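Side-chain contacts in putative adhesin (Bacteroides thetaiotaomicron, PDB 4QDG), which probably serves as an adhesin or pilus-associated protein of the FimB/Mfa2 family, held at the cell outer membrane as a lipoprotein: residues A[289-293]-A[294-298]; A[108-112]-A[113-117]; A[53-57]-A[58-62]; A[250-253]-A[254-258]. All coordinates share one frame; numbering follows the deposited sequence.

Interaction 1. Residues A[289-293]-A[294-298]; sequences LEWIK and TYIKI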
# COMPACT_ATOMS: atom_id res chain seq x y z
N LEU A 289 -28.74 4.03 -14.21
CA LEU A 289 -27.63 3.61 -13.36
C LEU A 289 -26.61 2.75 -14.13
O LEU A 289 -26.03 1.79 -13.61
CB LEU A 289 -28.12 2.92 -12.07
CG LEU A 289 -29.09 3.76 -11.24
CD1 LEU A 289 -29.72 2.93 -10.17
CD2 LEU A 289 -28.40 4.96 -10.60
N GLU A 290 -26.37 3.15 -15.39
CA GLU A 290 -25.36 2.56 -16.24
C GLU A 290 -24.21 3.54 -16.27
O GLU A 290 -24.44 4.75 -16.11
CB GLU A 290 -25.90 2.26 -17.65
CG GLU A 290 -26.65 0.93 -17.69
CD GLU A 290 -27.26 0.54 -19.02
OE1 GLU A 290 -26.69 0.89 -20.08
OE2 GLU A 290 -28.30 -0.16 -18.99
N TRP A 291 -22.99 3.05 -16.43
CA TRP A 291 -21.84 3.94 -16.42
C TRP A 291 -21.68 4.69 -17.75
O TRP A 291 -21.69 4.07 -18.82
CB TRP A 291 -20.57 3.13 -16.05
CG TRP A 291 -19.27 3.86 -16.21
CD1 TRP A 291 -19.01 5.15 -15.85
CD2 TRP A 291 -18.02 3.30 -16.62
NE1 TRP A 291 -17.70 5.46 -16.12
CE2 TRP A 291 -17.06 4.33 -16.55
CE3 TRP A 291 -17.62 2.02 -17.02
CZ2 TRP A 291 -15.72 4.13 -16.90
CZ3 TRP A 291 -16.28 1.82 -17.35
CH2 TRP A 291 -15.35 2.86 -17.30
N ILE A 292 -21.53 6.03 -17.68
CA ILE A 292 -21.27 6.89 -18.85
C ILE A 292 -19.76 6.78 -19.10
O ILE A 292 -18.95 7.40 -18.41
CB ILE A 292 -21.77 8.34 -18.65
CG1 ILE A 292 -23.24 8.36 -18.17
CG2 ILE A 292 -21.58 9.17 -19.94
CD1 ILE A 292 -23.76 9.69 -17.61
N LYS A 293 -19.39 5.91 -20.05
CA LYS A 293 -18.01 5.55 -20.33
C LYS A 293 -17.31 6.62 -21.20
O LYS A 293 -16.80 6.32 -22.27
CB LYS A 293 -17.98 4.16 -20.96
CG LYS A 293 -16.67 3.39 -20.70
CD LYS A 293 -16.75 1.95 -21.21
CE LYS A 293 -15.50 1.15 -20.91
NZ LYS A 293 -15.81 -0.29 -20.62
N THR A 294 -17.24 7.88 -20.68
CA THR A 294 -16.62 9.01 -21.37
C THR A 294 -15.47 9.63 -20.53
O THR A 294 -14.30 9.53 -20.91
CB THR A 294 -17.66 10.04 -21.76
OG1 THR A 294 -18.32 10.51 -20.59
CG2 THR A 294 -18.69 9.49 -22.77
N TYR A 295 -15.83 10.23 -19.39
CA TYR A 295 -14.92 10.89 -18.44
C TYR A 295 -15.17 10.41 -17.03
O TYR A 295 -16.32 10.19 -16.64
CB TYR A 295 -15.09 12.41 -18.45
CG TYR A 295 -14.80 13.07 -19.78
CD1 TYR A 295 -15.78 13.13 -20.77
CD2 TYR A 295 -13.57 13.64 -20.04
CE1 TYR A 295 -15.51 13.72 -22.01
CE2 TYR A 295 -13.29 14.24 -21.27
CZ TYR A 295 -14.27 14.29 -22.25
OH TYR A 295 -13.99 14.89 -23.45
N ILE A 296 -14.10 10.24 -16.28
CA ILE A 296 -14.11 9.88 -14.86
C ILE A 296 -13.20 10.88 -14.11
O ILE A 296 -12.50 11.69 -14.73
CB ILE A 296 -13.72 8.39 -14.57
CG1 ILE A 296 -12.29 8.05 -15.06
CG2 ILE A 296 -14.79 7.40 -15.09
CD1 ILE A 296 -11.66 6.81 -14.39
N LYS A 297 -13.22 10.83 -12.80
CA LYS A 297 -12.33 11.62 -11.98
C LYS A 297 -11.41 10.69 -11.26
O LYS A 297 -11.88 9.73 -10.67
CB LYS A 297 -13.08 12.53 -11.00
CG LYS A 297 -13.23 13.94 -11.52
CD LYS A 297 -14.00 14.79 -10.55
CE LYS A 297 -13.47 16.19 -10.51
NZ LYS A 297 -14.54 17.16 -10.16
N ILE A 298 -10.08 10.94 -11.35
CA ILE A 298 -9.09 10.18 -10.59
C ILE A 298 -8.37 11.19 -9.74
O ILE A 298 -7.85 12.16 -10.28
CB ILE A 298 -8.14 9.30 -11.43
CG1 ILE A 298 -8.93 8.44 -12.42
CG2 ILE A 298 -7.27 8.46 -10.49
CD1 ILE A 298 -8.10 7.56 -13.31
O HOH W 1 -18.17 8.18 -15.87
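Trp291 and Ile296 meet where the chain rounds Lys293, the indole edge of the one against the branch methyl of the other. The tryptophan can be followed outward. At CB the chain swings CG anti to the backbone N (chi1 171°), which carries the indole along the chain toward the strand that follows. Its NE1 lies 3.6 Å from Ile296 CG2, and CZ2 is 3.9 Å from the same methyl, which sits at the ring edge near its plane. One face has a partner: Lys293 CG stands 3.6 Å above the indole plane, over the six-membered ring. At the far end, CZ3 touches Ile250 CG2 and CH2 touches Tyr255 OH, so the far rim of the indole packs on the end of strand 246-251 and on the first turn of helix 252-263.

NE1 also gives a weak hydrogen bond of 2.8 Å to water 1, which lies in the ring plane. The same water is placed to donate to Ile292 O and Tyr295 O, though more acceptors surround it than it has protons. Closing the bend, Thr294 N makes a weak bond to Ile292 O, 2.9 Å long with an N-H...O angle of 146°. The Ile292 and Thr294 side chains lie side by side, pointing the same way, with Ile292 CG2 3.6 Å from Thr294 OG1.

Phe283 meets the indole edge-to-face, and Ile296 packs on Phe283 and Met281 of strand 278-285. The geometry is that of an inverse gamma turn centred on Lys293, within the loop that joins antiparallel strands 278-285 and 295-298.

Interaction 2. Residues A[108-112]-A[113-117]; sequences VELDS and ECLTN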
# COMPACT_ATOMS: atom_id res chain seq x y z
N VAL A 108 6.53 -12.33 2.92
CA VAL A 108 5.50 -11.64 3.71
C VAL A 108 4.17 -11.88 3.00
O VAL A 108 4.04 -11.64 1.79
CB VAL A 108 5.81 -10.14 3.97
CG1 VAL A 108 4.62 -9.38 4.55
CG2 VAL A 108 7.01 -10.00 4.88
N GLU A 109 3.18 -12.37 3.74
CA GLU A 109 1.86 -12.63 3.19
C GLU A 109 0.79 -11.93 4.00
O GLU A 109 0.94 -11.78 5.20
CB GLU A 109 1.58 -14.14 3.19
CG GLU A 109 0.51 -14.54 2.18
CD GLU A 109 -0.04 -15.95 2.29
OE1 GLU A 109 0.76 -16.90 2.47
OE2 GLU A 109 -1.28 -16.11 2.14
N LEU A 110 -0.31 -11.51 3.33
CA LEU A 110 -1.45 -10.95 4.05
C LEU A 110 -2.14 -12.06 4.84
O LEU A 110 -2.30 -13.17 4.34
CB LEU A 110 -2.46 -10.31 3.08
CG LEU A 110 -3.70 -9.63 3.70
CD1 LEU A 110 -3.40 -8.23 4.19
CD2 LEU A 110 -4.85 -9.58 2.72
N ASP A 111 -2.55 -11.74 6.07
CA ASP A 111 -3.37 -12.62 6.89
C ASP A 111 -4.75 -12.66 6.20
O ASP A 111 -5.39 -11.62 6.08
CB ASP A 111 -3.45 -12.05 8.33
CG ASP A 111 -4.23 -12.86 9.36
OD1 ASP A 111 -5.03 -13.76 8.96
OD2 ASP A 111 -4.06 -12.59 10.57
N SER A 112 -5.15 -13.84 5.68
CA SER A 112 -6.40 -14.05 4.93
C SER A 112 -7.68 -13.60 5.68
O SER A 112 -8.68 -13.29 5.04
CB SER A 112 -6.53 -15.52 4.54
OG SER A 112 -6.65 -16.35 5.69
N GLU A 113 -7.62 -13.54 7.03
CA GLU A 113 -8.74 -13.13 7.87
C GLU A 113 -9.13 -11.66 7.63
O GLU A 113 -10.30 -11.30 7.80
CB GLU A 113 -8.39 -13.36 9.36
CG GLU A 113 -9.45 -14.09 10.18
CD GLU A 113 -10.39 -15.06 9.49
OE1 GLU A 113 -9.91 -16.07 8.92
OE2 GLU A 113 -11.61 -14.82 9.53
N CYS A 114 -8.17 -10.85 7.14
CA CYS A 114 -8.37 -9.44 6.76
C CYS A 114 -9.27 -9.28 5.55
O CYS A 114 -9.84 -8.22 5.38
CB CYS A 114 -7.02 -8.77 6.51
SG CYS A 114 -5.97 -8.69 7.97
N LEU A 115 -9.37 -10.31 4.68
CA LEU A 115 -10.22 -10.17 3.50
C LEU A 115 -11.70 -10.26 3.87
O LEU A 115 -12.52 -9.56 3.26
CB LEU A 115 -9.89 -11.23 2.43
CG LEU A 115 -8.48 -11.19 1.79
CD1 LEU A 115 -8.23 -12.44 0.96
CD2 LEU A 115 -8.23 -9.93 0.95
N THR A 116 -12.03 -11.08 4.88
CA THR A 116 -13.41 -11.35 5.28
C THR A 116 -13.88 -10.69 6.59
O THR A 116 -15.07 -10.39 6.69
CB THR A 116 -13.63 -12.86 5.36
OG1 THR A 116 -12.54 -13.47 6.05
CG2 THR A 116 -13.81 -13.49 3.97
N ASN A 117 -12.99 -10.53 7.62
CA ASN A 117 -13.45 -9.94 8.87
C ASN A 117 -13.69 -8.41 8.67
O ASN A 117 -12.74 -7.69 8.41
CB ASN A 117 -12.48 -10.22 10.02
CG ASN A 117 -12.97 -9.73 11.38
OD1 ASN A 117 -13.72 -8.74 11.49
ND2 ASN A 117 -12.58 -10.41 12.44
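Cys114 N and Asp111 O open the turn between strand and helix with a backbone hydrogen bond of 3.1 Å, and Leu115 N follows to Ser112 O at the same length. Their N-H...O angles, 157° and 154°, are fairly straight. Both link residues three apart, in keeping with a tightly wound, weakly bonded helical segment of about 113-116, although Asn117 N reaches Glu113 O four residues back.

The principal polar side chain is that of Asp111. A fully trans first torsion (chi1 -178°) sends its carboxylate forward, where OD1 receives Glu113 N at 3.2 Å, the donor standing above the carboxylate plane. This is an Asx turn that caps the helix start. OD1 also lies 3.4 Å from Glu113 CB, whereas OD2 is taken by a salt bridge to Arg120. The two oxygens thus have separate partners, which fixes the rotation of the group.

On the apolar side, Leu110 CD2 meets Leu115 CD2 at 3.8 Å, the two side chains crossing at a slant. Cys114 is turned inward, its SG 3.5 Å from Asp111 O.

Strand 107-110, which ends at Leu110, lies between strands 91-94 and 180-181 in an antiparallel sheet, and Leu110 packs on Phe91. From the short helix, Leu115 rests on Val193 and Tyr195 of strand 193-195, so the turn bridges two sheets.

Interaction 3. Residues A[53-57]-A[58-62]; sequences RIVTG and TELQD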
# COMPACT_ATOMS: atom_id res chain seq x y z
N ARG A 53 15.72 -6.98 15.24
CA ARG A 53 15.44 -5.91 16.19
C ARG A 53 14.01 -5.44 15.97
O ARG A 53 13.64 -5.14 14.83
CB ARG A 53 16.42 -4.73 16.03
CG ARG A 53 17.83 -4.99 16.54
CD ARG A 53 18.03 -4.68 18.02
NE ARG A 53 19.41 -4.95 18.45
CZ ARG A 53 19.88 -6.16 18.74
NH1 ARG A 53 19.08 -7.22 18.69
NH2 ARG A 53 21.14 -6.31 19.11
N ILE A 54 13.20 -5.43 17.02
CA ILE A 54 11.82 -5.00 16.90
C ILE A 54 11.62 -3.74 17.74
O ILE A 54 12.02 -3.72 18.89
CB ILE A 54 10.87 -6.17 17.27
CG1 ILE A 54 10.78 -7.15 16.07
CG2 ILE A 54 9.46 -5.67 17.66
CD1 ILE A 54 10.72 -8.58 16.43
N VAL A 55 11.03 -2.68 17.14
CA VAL A 55 10.77 -1.42 17.85
C VAL A 55 9.27 -1.07 17.74
O VAL A 55 8.77 -0.90 16.63
CB VAL A 55 11.66 -0.24 17.36
CG1 VAL A 55 11.46 0.98 18.24
CG2 VAL A 55 13.13 -0.63 17.32
N THR A 56 8.57 -0.95 18.89
CA THR A 56 7.13 -0.65 18.94
C THR A 56 6.79 0.60 19.77
O THR A 56 5.65 1.06 19.73
CB THR A 56 6.36 -1.86 19.50
OG1 THR A 56 6.98 -2.33 20.70
CG2 THR A 56 6.20 -2.99 18.48
N GLY A 57 7.78 1.15 20.48
CA GLY A 57 7.61 2.31 21.35
C GLY A 57 7.34 3.67 20.72
O GLY A 57 7.13 3.78 19.51
N THR A 58 7.34 4.72 21.57
CA THR A 58 7.09 6.12 21.21
C THR A 58 8.32 6.74 20.53
O THR A 58 8.19 7.78 19.88
CB THR A 58 6.67 6.95 22.45
OG1 THR A 58 7.75 7.01 23.39
CG2 THR A 58 5.40 6.40 23.13
N GLU A 59 9.50 6.12 20.70
CA GLU A 59 10.77 6.58 20.12
C GLU A 59 10.70 6.67 18.59
O GLU A 59 11.51 7.40 18.00
CB GLU A 59 11.96 5.70 20.56
CG GLU A 59 11.88 4.24 20.12
CD GLU A 59 11.61 3.24 21.23
OE1 GLU A 59 10.58 3.41 21.93
OE2 GLU A 59 12.40 2.29 21.39
N LEU A 60 9.73 5.95 17.95
CA LEU A 60 9.57 5.97 16.49
C LEU A 60 8.95 7.28 16.02
O LEU A 60 9.09 7.63 14.85
CB LEU A 60 8.74 4.78 16.00
CG LEU A 60 9.35 3.39 16.14
CD1 LEU A 60 8.40 2.37 15.68
CD2 LEU A 60 10.63 3.25 15.33
N GLN A 61 8.28 8.00 16.92
CA GLN A 61 7.66 9.29 16.64
C GLN A 61 8.71 10.41 16.75
O GLN A 61 8.46 11.53 16.33
CB GLN A 61 6.47 9.55 17.59
CG GLN A 61 5.21 8.78 17.20
CD GLN A 61 5.13 7.42 17.85
OE1 GLN A 61 4.86 7.29 19.04
NE2 GLN A 61 5.29 6.36 17.07
N ASP A 62 9.89 10.09 17.29
CA ASP A 62 10.98 11.05 17.37
C ASP A 62 11.75 11.01 16.04
O ASP A 62 12.22 9.95 15.64
CB ASP A 62 11.88 10.73 18.59
CG ASP A 62 13.14 11.55 18.74
OD1 ASP A 62 13.19 12.70 18.21
OD2 ASP A 62 14.08 11.08 19.43
O HOH W 2 5.31 3.65 17.74
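Val55 CG1 is the point on which two side chains of the following turn converge. Leu60 CD2 comes to 3.8 Å from Val55 CG1, and Glu59 OE2 to 3.5 Å from it as the bent glutamate chain crosses the methyl. Leu60 also uses its other branch: CD1 lies 3.4 Å from Val55 O, so the leucine straddles the end of the strand.

The path of Glu59 explains its reach. CG sits between the backbone N and the carbonyl carbon (chi1 62°), and a bend at chi2 (-109°) folds the carboxylate back over the chain. Glu59 OE1 then approaches Gly57 CA to 3.2 Å, over a residue that has no side chain to obstruct it.

Further out, water 2 accepts from Gln61 NE2 at 2.8 Å and lies close to Gly57 O, at a distance short enough to leave its exact placement doubtful. The turn itself is held by two backbone hydrogen bonds, Gln61 N to Thr58 O, 3.0 Å, and Asp62 N to Glu59 O.

Around this, Val55 and Leu60 both pack on Tyr65, Val55 also on Met67 of strand 67-70, and Leu60 on Leu38. Strand 49-55 pairs antiparallel with strand 38-44, while Thr56 touches Cys37, a magnesium-site residue, at the strand's exit.

Interaction 4. Residues A[250-253]-A[254-258]; sequences IPLI and NYLLM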
# COMPACT_ATOMS: atom_id res chain seq x y z
N ILE A 250 -13.26 -2.85 -14.98
CA ILE A 250 -12.12 -2.24 -15.65
C ILE A 250 -10.78 -2.76 -15.17
O ILE A 250 -10.66 -3.16 -14.01
CB ILE A 250 -12.19 -0.68 -15.40
CG1 ILE A 250 -12.16 -0.34 -13.88
CG2 ILE A 250 -13.39 -0.04 -16.10
CD1 ILE A 250 -11.45 0.87 -13.51
N PRO A 251 -9.73 -2.65 -16.01
CA PRO A 251 -8.38 -2.94 -15.52
C PRO A 251 -7.94 -1.71 -14.71
O PRO A 251 -7.58 -0.66 -15.26
CB PRO A 251 -7.57 -3.20 -16.80
CG PRO A 251 -8.37 -2.61 -17.92
CD PRO A 251 -9.70 -2.17 -17.42
N LEU A 252 -8.05 -1.84 -13.38
CA LEU A 252 -7.77 -0.82 -12.38
C LEU A 252 -6.43 -0.07 -12.58
O LEU A 252 -6.42 1.15 -12.48
CB LEU A 252 -7.81 -1.46 -10.97
CG LEU A 252 -7.42 -0.59 -9.75
CD1 LEU A 252 -8.36 0.63 -9.58
CD2 LEU A 252 -7.47 -1.40 -8.50
N ILE A 253 -5.33 -0.79 -12.84
CA ILE A 253 -3.99 -0.20 -12.96
C ILE A 253 -3.89 0.71 -14.21
O ILE A 253 -3.40 1.85 -14.09
CB ILE A 253 -2.89 -1.28 -12.89
CG1 ILE A 253 -2.89 -1.87 -11.46
CG2 ILE A 253 -1.53 -0.70 -13.25
CD1 ILE A 253 -1.72 -2.45 -11.00
N ASN A 254 -4.43 0.26 -15.33
CA ASN A 254 -4.50 1.02 -16.58
C ASN A 254 -5.24 2.34 -16.41
O ASN A 254 -4.80 3.35 -16.96
CB ASN A 254 -5.19 0.20 -17.67
CG ASN A 254 -4.41 -1.00 -18.14
OD1 ASN A 254 -3.44 -1.45 -17.52
ND2 ASN A 254 -4.87 -1.58 -19.22
N TYR A 255 -6.34 2.32 -15.65
CA TYR A 255 -7.18 3.50 -15.40
C TYR A 255 -6.42 4.47 -14.52
O TYR A 255 -6.37 5.62 -14.87
CB TYR A 255 -8.55 3.08 -14.81
CG TYR A 255 -9.57 2.81 -15.88
CD1 TYR A 255 -9.43 1.72 -16.75
CD2 TYR A 255 -10.62 3.70 -16.12
CE1 TYR A 255 -10.34 1.51 -17.79
CE2 TYR A 255 -11.50 3.51 -17.18
CZ TYR A 255 -11.37 2.40 -18.00
OH TYR A 255 -12.28 2.18 -19.02
N LEU A 256 -5.69 3.99 -13.50
CA LEU A 256 -4.92 4.90 -12.62
C LEU A 256 -3.76 5.53 -13.36
O LEU A 256 -3.42 6.68 -13.09
CB LEU A 256 -4.40 4.21 -11.34
CG LEU A 256 -5.42 3.53 -10.43
CD1 LEU A 256 -4.71 2.79 -9.32
CD2 LEU A 256 -6.42 4.52 -9.87
N LEU A 257 -3.15 4.77 -14.28
CA LEU A 257 -2.02 5.24 -15.07
C LEU A 257 -2.50 6.29 -16.09
O LEU A 257 -1.66 7.01 -16.60
CB LEU A 257 -1.27 4.06 -15.74
CG LEU A 257 -0.49 3.10 -14.80
CD1 LEU A 257 0.09 1.92 -15.59
CD2 LEU A 257 0.62 3.82 -14.02
N MSE A 258 -3.84 6.42 -16.35
CA MSE A 258 -4.33 7.51 -17.23
C MSE A 258 -4.18 8.85 -16.49
O MSE A 258 -4.02 9.88 -17.14
CB MSE A 258 -5.79 7.32 -17.71
CG MSE A 258 -6.02 6.12 -18.59
SE MSE A 258 -7.96 5.71 -18.68
CE MSE A 258 -7.82 3.92 -19.69
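Ile250 presses its side chain across one face of the Tyr255 ring, the two crossing at about a right angle. The main bump is Ile250 CD1, 3.6 Å from Tyr255 CG. It makes a CH-pi contact over the face, 26° off the ring normal. A chi1 of 59° tucks CG1 over the isoleucine's own main chain and so brings CD1 there, while Ile250 CG2 covers the hydroxyl end, 3.7 Å from Tyr255 CZ. The opposite face is met by Met258 CE, a selenomethionine methyl, so the ring is sandwiched between aliphatic groups.

The notch between the Tyr255 ring and the Asn254 side chain receives Pro251. On one flank Pro251 CD lies 3.8 Å from Tyr255 CE1; on the other, Pro251 CG is 3.9 Å from Asn254 ND2. Pro251 O lies near the ring plane at the edge, 3.4 Å from Tyr255 CD1, while also accepting from Tyr255 N (N-H...O 153°). Ile253 lies side by side with Leu257, one helical turn further along.

Strand 246-251 here runs directly into helix 252-263, with Pro251 at the N-cap. The first turn also borders a metal site: Ile253 packs on Leu273, which binds magnesium together with Asn151 and Glu276.

From the N terminus the order is interaction 3, 2, 4 and 1. Each is local: interactions 1, 2 and 3 round turns, while interaction 4 starts a helix. All four run in series, none enclosing or crossing another. Interaction 3 ends strand 49-55, interaction 2 ends strand 107-110, interaction 4 turns a strand into helix 252-263, and interaction 1 leads into strand 295-298. Interactions 1 and 3 lie on opposite sides of the chain's centre, their centres about 45 Å apart. Only interactions 1 and 4 touch, with centres about 13 Å apart: Ile296 CD1 packs at 3.7 Å on Tyr255 CD2, binding strand 295-298 to the helix.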